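Kirola (Actinidia deliciosa, PDB 4IGV) is a kiwifruit allergen of the ripening-related, Bet v 1-like protein family, whose members probably bind small hydrophobic ligands in an internal cavity. Local coordinates at residues A[5-10]-A[128-133]; A[32-37]-A[145-150]. All blocks are in the same frame, centred on the assembly; numbering follows the deposited sequence. Where two conformers were deposited one is given.

Contact 1 (A[5-10]-A[128-133])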
loop_
_atom_site.group_PDB
_atom_site.type_symbol
_atom_site.label_atom_id
_atom_site.label_comp_id
_atom_site.label_asym_id
_atom_site.label_seq_id
_atom_site.Cartn_x
_atom_site.Cartn_y
_atom_site.Cartn_z
ATOM N N GLY A 5 -10.699 13.514 -2.298
ATOM C CA GLY A 5 -9.796 13.760 -1.194
ATOM C C GLY A 5 -8.429 13.179 -1.464
ATOM O O GLY A 5 -8.239 12.347 -2.364
ATOM N N LYS A 6 -7.488 13.640 -0.660
ATOM C CA LYS A 6 -6.102 13.235 -0.688
ATOM C C LYS A 6 -5.614 13.152 0.744
ATOM O O LYS A 6 -5.985 13.964 1.611
ATOM C CB LYS A 6 -5.259 14.266 -1.463
ATOM C CG LYS A 6 -3.752 13.985 -1.534
ATOM C CD LYS A 6 -3.071 15.135 -2.287
ATOM C CE LYS A 6 -1.567 14.936 -2.568
ATOM N NZ LYS A 6 -1.107 16.092 -3.441
ATOM N N MET A 7 -4.743 12.188 0.982
ATOM C CA MET A 7 -4.137 12.027 2.294
ATOM C C MET A 7 -2.703 11.560 2.067
ATOM O O MET A 7 -2.468 10.668 1.286
ATOM C CB MET A 7 -4.929 10.992 3.089
ATOM C CG MET A 7 -4.454 10.767 4.508
ATOM S SD MET A 7 -5.440 9.534 5.387
ATOM C CE MET A 7 -7.049 10.374 5.394
ATOM N N VAL A 8 -1.762 12.173 2.777
ATOM C CA VAL A 8 -0.346 11.928 2.602
ATOM C C VAL A 8 0.290 11.760 3.987
ATOM O O VAL A 8 0.094 12.566 4.912
ATOM C CB VAL A 8 0.359 13.092 1.883
ATOM C CG1 VAL A 8 1.893 12.802 1.768
ATOM C CG2 VAL A 8 -0.288 13.420 0.511
ATOM N N LYS A 9 1.107 10.735 4.123
ATOM C CA LYS A 9 1.907 10.551 5.346
ATOM C C LYS A 9 3.280 10.013 4.995
ATOM O O LYS A 9 3.387 9.024 4.286
ATOM C CB LYS A 9 1.260 9.576 6.338
ATOM C CG LYS A 9 1.956 9.502 7.703
ATOM C CD LYS A 9 1.577 10.680 8.593
ATOM C CE LYS A 9 1.582 10.389 10.125
ATOM N NZ LYS A 9 2.874 9.920 10.688
ATOM N N GLN A 10 4.309 10.711 5.521
ATOM C CA GLN A 10 5.707 10.339 5.333
ATOM C C GLN A 10 6.248 9.873 6.644
ATOM O O GLN A 10 6.134 10.570 7.639
ATOM C CB GLN A 10 6.530 11.513 4.856
ATOM C CG GLN A 10 8.005 11.179 4.586
ATOM C CD GLN A 10 8.772 12.322 3.946
ATOM O OE1 GLN A 10 8.469 13.506 4.156
ATOM N NE2 GLN A 10 9.757 11.973 3.121
ATOM N N GLU A 128 -16.377 8.506 5.554
ATOM C CA GLU A 128 -15.258 9.002 6.346
ATOM C C GLU A 128 -14.009 9.153 5.486
ATOM O O GLU A 128 -13.873 8.461 4.454
ATOM C CB GLU A 128 -14.970 8.039 7.500
ATOM C CG GLU A 128 -16.094 7.881 8.498
ATOM C CD GLU A 128 -15.713 7.059 9.733
ATOM O OE1 GLU A 128 -14.551 6.597 9.820
ATOM O OE2 GLU A 128 -16.576 6.882 10.624
ATOM N N GLU A 129 -13.104 10.050 5.868
ATOM C CA GLU A 129 -11.755 10.035 5.295
ATOM C C GLU A 129 -11.086 8.709 5.754
ATOM O O GLU A 129 -11.369 8.195 6.841
ATOM C CB GLU A 129 -10.877 11.216 5.716
ATOM C CG GLU A 129 -11.355 12.639 5.495
ATOM C CD GLU A 129 -12.378 12.824 4.406
ATOM O OE1 GLU A 129 -12.094 12.464 3.244
ATOM O OE2 GLU A 129 -13.465 13.405 4.717
ATOM N N PRO A 130 -10.199 8.150 4.927
ATOM C CA PRO A 130 -9.615 6.816 5.170
ATOM C C PRO A 130 -8.470 6.814 6.177
ATOM O O PRO A 130 -7.376 6.227 5.947
ATOM C CB PRO A 130 -9.178 6.381 3.775
ATOM C CG PRO A 130 -8.894 7.649 3.068
ATOM C CD PRO A 130 -9.882 8.653 3.581
ATOM N N ASN A 131 -8.708 7.406 7.343
ATOM C CA ASN A 131 -7.659 7.435 8.363
ATOM C C ASN A 131 -7.270 6.058 8.869
ATOM O O ASN A 131 -6.103 5.794 9.092
ATOM C CB ASN A 131 -8.066 8.349 9.539
ATOM C CG ASN A 131 -8.075 9.809 9.120
ATOM O OD1 ASN A 131 -7.015 10.385 8.843
ATOM N ND2 ASN A 131 -9.237 10.384 9.021
ATOM N N THR A 132 -8.242 5.177 9.020
ATOM C CA THR A 132 -7.967 3.855 9.531
ATOM C C THR A 132 -7.081 3.102 8.550
ATOM O O THR A 132 -6.168 2.394 8.940
ATOM C CB THR A 132 -9.276 3.058 9.810
ATOM O OG1 THR A 132 -10.034 3.743 10.837
ATOM C CG2 THR A 132 -8.971 1.665 10.277
ATOM N N LEU A 133 -7.306 3.285 7.249
ATOM C CA LEU A 133 -6.468 2.621 6.256
ATOM C C LEU A 133 -5.035 3.190 6.257
ATOM O O LEU A 133 -4.055 2.473 6.104
ATOM C CB LEU A 133 -7.109 2.766 4.856
ATOM C CG LEU A 133 -6.435 1.964 3.770
ATOM C CD1 LEU A 133 -6.591 0.430 3.989
ATOM C CD2 LEU A 133 -6.902 2.358 2.369
#

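Contact 2 (A[32-37]-A[145-150])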
loop_
_atom_site.group_PDB
_atom_site.type_symbol
_atom_site.label_atom_id
_atom_site.label_comp_id
_atom_site.label_asym_id
_atom_site.label_seq_id
_atom_site.Cartn_x
_atom_site.Cartn_y
_atom_site.Cartn_z
ATOM N N SER A 32 2.843 -10.520 3.744
ATOM C CA SER A 32 2.125 -11.519 4.558
ATOM C C SER A 32 3.000 -12.000 5.700
ATOM O O SER A 32 2.545 -12.031 6.853
ATOM C CB SER A 32 1.697 -12.687 3.695
ATOM O OG SER A 32 0.865 -12.164 2.684
ATOM N N GLU A 33 4.258 -12.320 5.397
ATOM C CA GLU A 33 5.179 -12.832 6.385
ATOM C C GLU A 33 5.608 -11.782 7.419
ATOM O O GLU A 33 5.775 -12.106 8.613
ATOM C CB GLU A 33 6.384 -13.398 5.627
ATOM C CG GLU A 33 7.638 -13.531 6.389
ATOM C CD GLU A 33 8.807 -13.866 5.440
ATOM O OE1 GLU A 33 8.857 -15.042 5.010
ATOM O OE2 GLU A 33 9.634 -12.962 5.124
ATOM N N MET A 34 5.809 -10.534 6.954
ATOM C CA MET A 34 6.358 -9.467 7.780
ATOM C C MET A 34 5.327 -8.750 8.620
ATOM O O MET A 34 5.633 -8.217 9.690
ATOM C CB MET A 34 7.132 -8.470 6.928
ATOM C CG MET A 34 8.251 -9.156 6.176
ATOM S SD MET A 34 9.115 -8.035 5.034
ATOM C CE MET A 34 10.480 -9.080 4.515
ATOM N N SER A 35 4.074 -8.796 8.173
ATOM C CA SER A 35 2.945 -8.130 8.891
ATOM C C SER A 35 1.715 -9.054 8.858
ATOM O O SER A 35 0.631 -8.695 8.382
ATOM C CB SER A 35 2.600 -6.771 8.258
ATOM O OG SER A 35 1.867 -5.935 9.142
ATOM N N PRO A 36 1.834 -10.246 9.494
ATOM C CA PRO A 36 0.800 -11.268 9.366
ATOM C C PRO A 36 -0.492 -10.999 10.075
ATOM O O PRO A 36 -1.515 -11.584 9.704
ATOM C CB PRO A 36 1.490 -12.505 9.939
ATOM C CG PRO A 36 2.488 -11.946 10.888
ATOM C CD PRO A 36 3.019 -10.734 10.227
ATOM N N VAL A 37 -0.480 -10.105 11.054
ATOM C CA VAL A 37 -1.738 -9.712 11.698
ATOM C C VAL A 37 -2.604 -8.898 10.695
ATOM O O VAL A 37 -3.852 -9.034 10.670
ATOM C CB VAL A 37 -1.471 -8.925 12.988
ATOM C CG1 VAL A 37 -2.794 -8.444 13.551
ATOM C CG2 VAL A 37 -0.682 -9.837 14.035
ATOM N N GLU A 145 9.924 -2.566 8.694
ATOM C CA GLU A 145 11.211 -1.998 9.129
ATOM C C GLU A 145 11.810 -2.686 10.318
ATOM O O GLU A 145 13.020 -2.684 10.494
ATOM C CB GLU A 145 11.082 -0.464 9.317
ATOM C CG GLU A 145 10.415 -0.047 10.518
ATOM C CD GLU A 145 10.255 1.515 10.661
ATOM O OE1 GLU A 145 11.250 2.187 10.629
ATOM O OE2 GLU A 145 9.078 1.971 10.665
ATOM N N THR A 146 10.979 -3.319 11.149
ATOM C CA THR A 146 11.428 -3.949 12.370
ATOM C C THR A 146 11.462 -5.479 12.231
ATOM O O THR A 146 11.736 -6.159 13.240
ATOM C CB THR A 146 10.550 -3.590 13.580
ATOM O OG1 THR A 146 9.190 -3.973 13.363
ATOM C CG2 THR A 146 10.636 -2.108 13.886
ATOM N N TYR A 147 11.213 -6.019 11.039
ATOM C CA TYR A 147 11.147 -7.463 10.861
ATOM C C TYR A 147 12.505 -8.111 11.111
ATOM O O TYR A 147 13.504 -7.669 10.575
ATOM C CB TYR A 147 10.673 -7.773 9.442
ATOM C CG TYR A 147 10.519 -9.245 9.188
ATOM C CD1 TYR A 147 9.449 -9.947 9.716
ATOM C CD2 TYR A 147 11.369 -9.895 8.328
ATOM C CE1 TYR A 147 9.285 -11.285 9.463
ATOM C CE2 TYR A 147 11.226 -11.258 8.071
ATOM C CZ TYR A 147 10.187 -11.948 8.641
ATOM O OH TYR A 147 10.019 -13.291 8.379
ATOM N N HIS A 148 12.481 -9.114 11.985
ATOM C CA HIS A 148 13.676 -9.892 12.383
ATOM C C HIS A 148 14.909 -9.001 12.666
ATOM O O HIS A 148 16.032 -9.297 12.220
ATOM C CB HIS A 148 13.976 -10.917 11.273
ATOM C CG HIS A 148 13.044 -12.091 11.260
ATOM N ND1 HIS A 148 11.922 -12.168 12.057
ATOM C CD2 HIS A 148 13.054 -13.224 10.515
ATOM C CE1 HIS A 148 11.297 -13.312 11.827
ATOM N NE2 HIS A 148 11.958 -13.965 10.889
ATOM N N LEU A 149 14.718 -7.904 13.399
ATOM C CA LEU A 149 15.844 -7.066 13.841
ATOM C C LEU A 149 16.830 -7.907 14.611
ATOM O O LEU A 149 16.434 -8.781 15.390
ATOM C CB LEU A 149 15.412 -5.943 14.791
ATOM C CG LEU A 149 14.798 -4.682 14.248
ATOM C CD1 LEU A 149 14.222 -3.827 15.392
ATOM C CD2 LEU A 149 15.811 -3.876 13.467
ATOM N N LYS A 150 18.103 -7.600 14.402
ATOM C CA LYS A 150 19.198 -8.233 15.117
ATOM C C LYS A 150 19.318 -7.589 16.495
ATOM O O LYS A 150 19.688 -8.238 17.476
ATOM C CB LYS A 150 20.499 -8.075 14.316
ATOM O OXT LYS A 150 19.015 -6.397 16.659
#

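Contact 1 (A[5-10]-A[128-133])
Glu129 meets segment 5-10 of the edge strand 4-12 through its CB, which lies 3.9 Å from CE of Met7, the one side chain by which the strand touches segment 128-133. Its carboxylate is held by strand 112-122, next to 4-12 in the sheet: OE1 is hydrogen-bonded to Tyr120 and OE2 forms a salt bridge with Lys122. Pro130 follows at the N-cap position and is the centre of an inverse gamma turn (phi -80°, psi 52°). Its ring presents CD to Met7 CE at 3.8 Å and Pro130 CG to Met7 CE at 4.0 Å, the two side chains sliding past one another in opposite directions. On its other contacts the proline ring rests against Tyr120, Tyr96 and Phe99. Asn131, the first helical residue, crosses Met7 at about a right angle; Asn131 OD1 lies 3.4 Å from Met7 CE and 3.9 Å from Met7 SD. Met7 was modelled in two conformers, so the contacts of its side chain hold for the one described and are less certain for the other. In this conformer the chain runs extended to SD and bends at chi3 (-63°), which brings CE against Glu129, Pro130 and Asn131. No hydrogen bond spans the segments, so the junction rests on van der Waals contact, with 155 Å² buried in all. Here the entry of the long helix 131-145 is packed against the first strand of the antiparallel sheet, the helix-grip arrangement of the Bet v 1 fold.

Contact 2 (A[32-37]-A[145-150])
Glu33 lays its carboxylate almost exactly parallel to the phenol ring of Tyr147, the two planes only 2° apart, although the two side chains cross at about a right angle. The approach is close at the hydroxyl: Tyr147 OH is 3.1 Å from Glu33 CG and 3.3 Å from Glu33 OE2. Against the ring itself OE2 stands oblique, 3.7 Å from Tyr147 CZ. With CG anti to the backbone N (chi1 159°) and the chain extended beyond it, the glutamate reaches from the helix end to the phenol.

Met34 supplies the apolar half. Its CG sits over one face of the Tyr147 ring, 3.7 Å from the centroid and 10° off the normal, which meets the geometry of a CH-pi contact. The sulfur is farther away and oblique, SD lying 4.8 Å from the same centroid, a Met-aromatic contact subordinate to that of CG; beyond it CE comes within 4.0 Å of Tyr147 CD2. In the Bet v 1 fold the short helices and the long C-terminal helix pack together, and here helix 30-34 is joined to the tail that leaves helix 131-145. Nearby, Ser35 OG, just past helix 30-34, is hydrogen-bonded to Asp143 OD2 within helix 131-145, so the long helix is joined to this region as well.

Tyr147 is covered on its opposite face by the next residue: His148 ND1 lies 3.7 Å above the ring plane, offset toward the rim. The phenol is thus sandwiched between a methionine methylene and an imidazole. Glu33 OE2 and His148 NE2 are 6.3 Å apart; were the histidine charged, the two would probably attract each other weakly across this surface.

How the contacts relate
The two contacts bear on opposite ends of the same helix 131-145: contact 1 at its first turn, contact 2 at the tail that follows its last. Their centres lie about 23 Å apart and their nearest atoms about 9 Å apart without touching, and along the chain their segments alternate. The centre of contact 1, which is partly buried and faces the sheet through strand 4-12, lies about 12 Å from the centre of the chain; that of contact 2, a surface contact with helix 30-34, about 16 Å. Together they anchor the start of the helix and the tail that follows it; in Bet v 1 relatives this helix lies across the sheet and helps enclose the ligand cavity, and neither contact involves a ligand here.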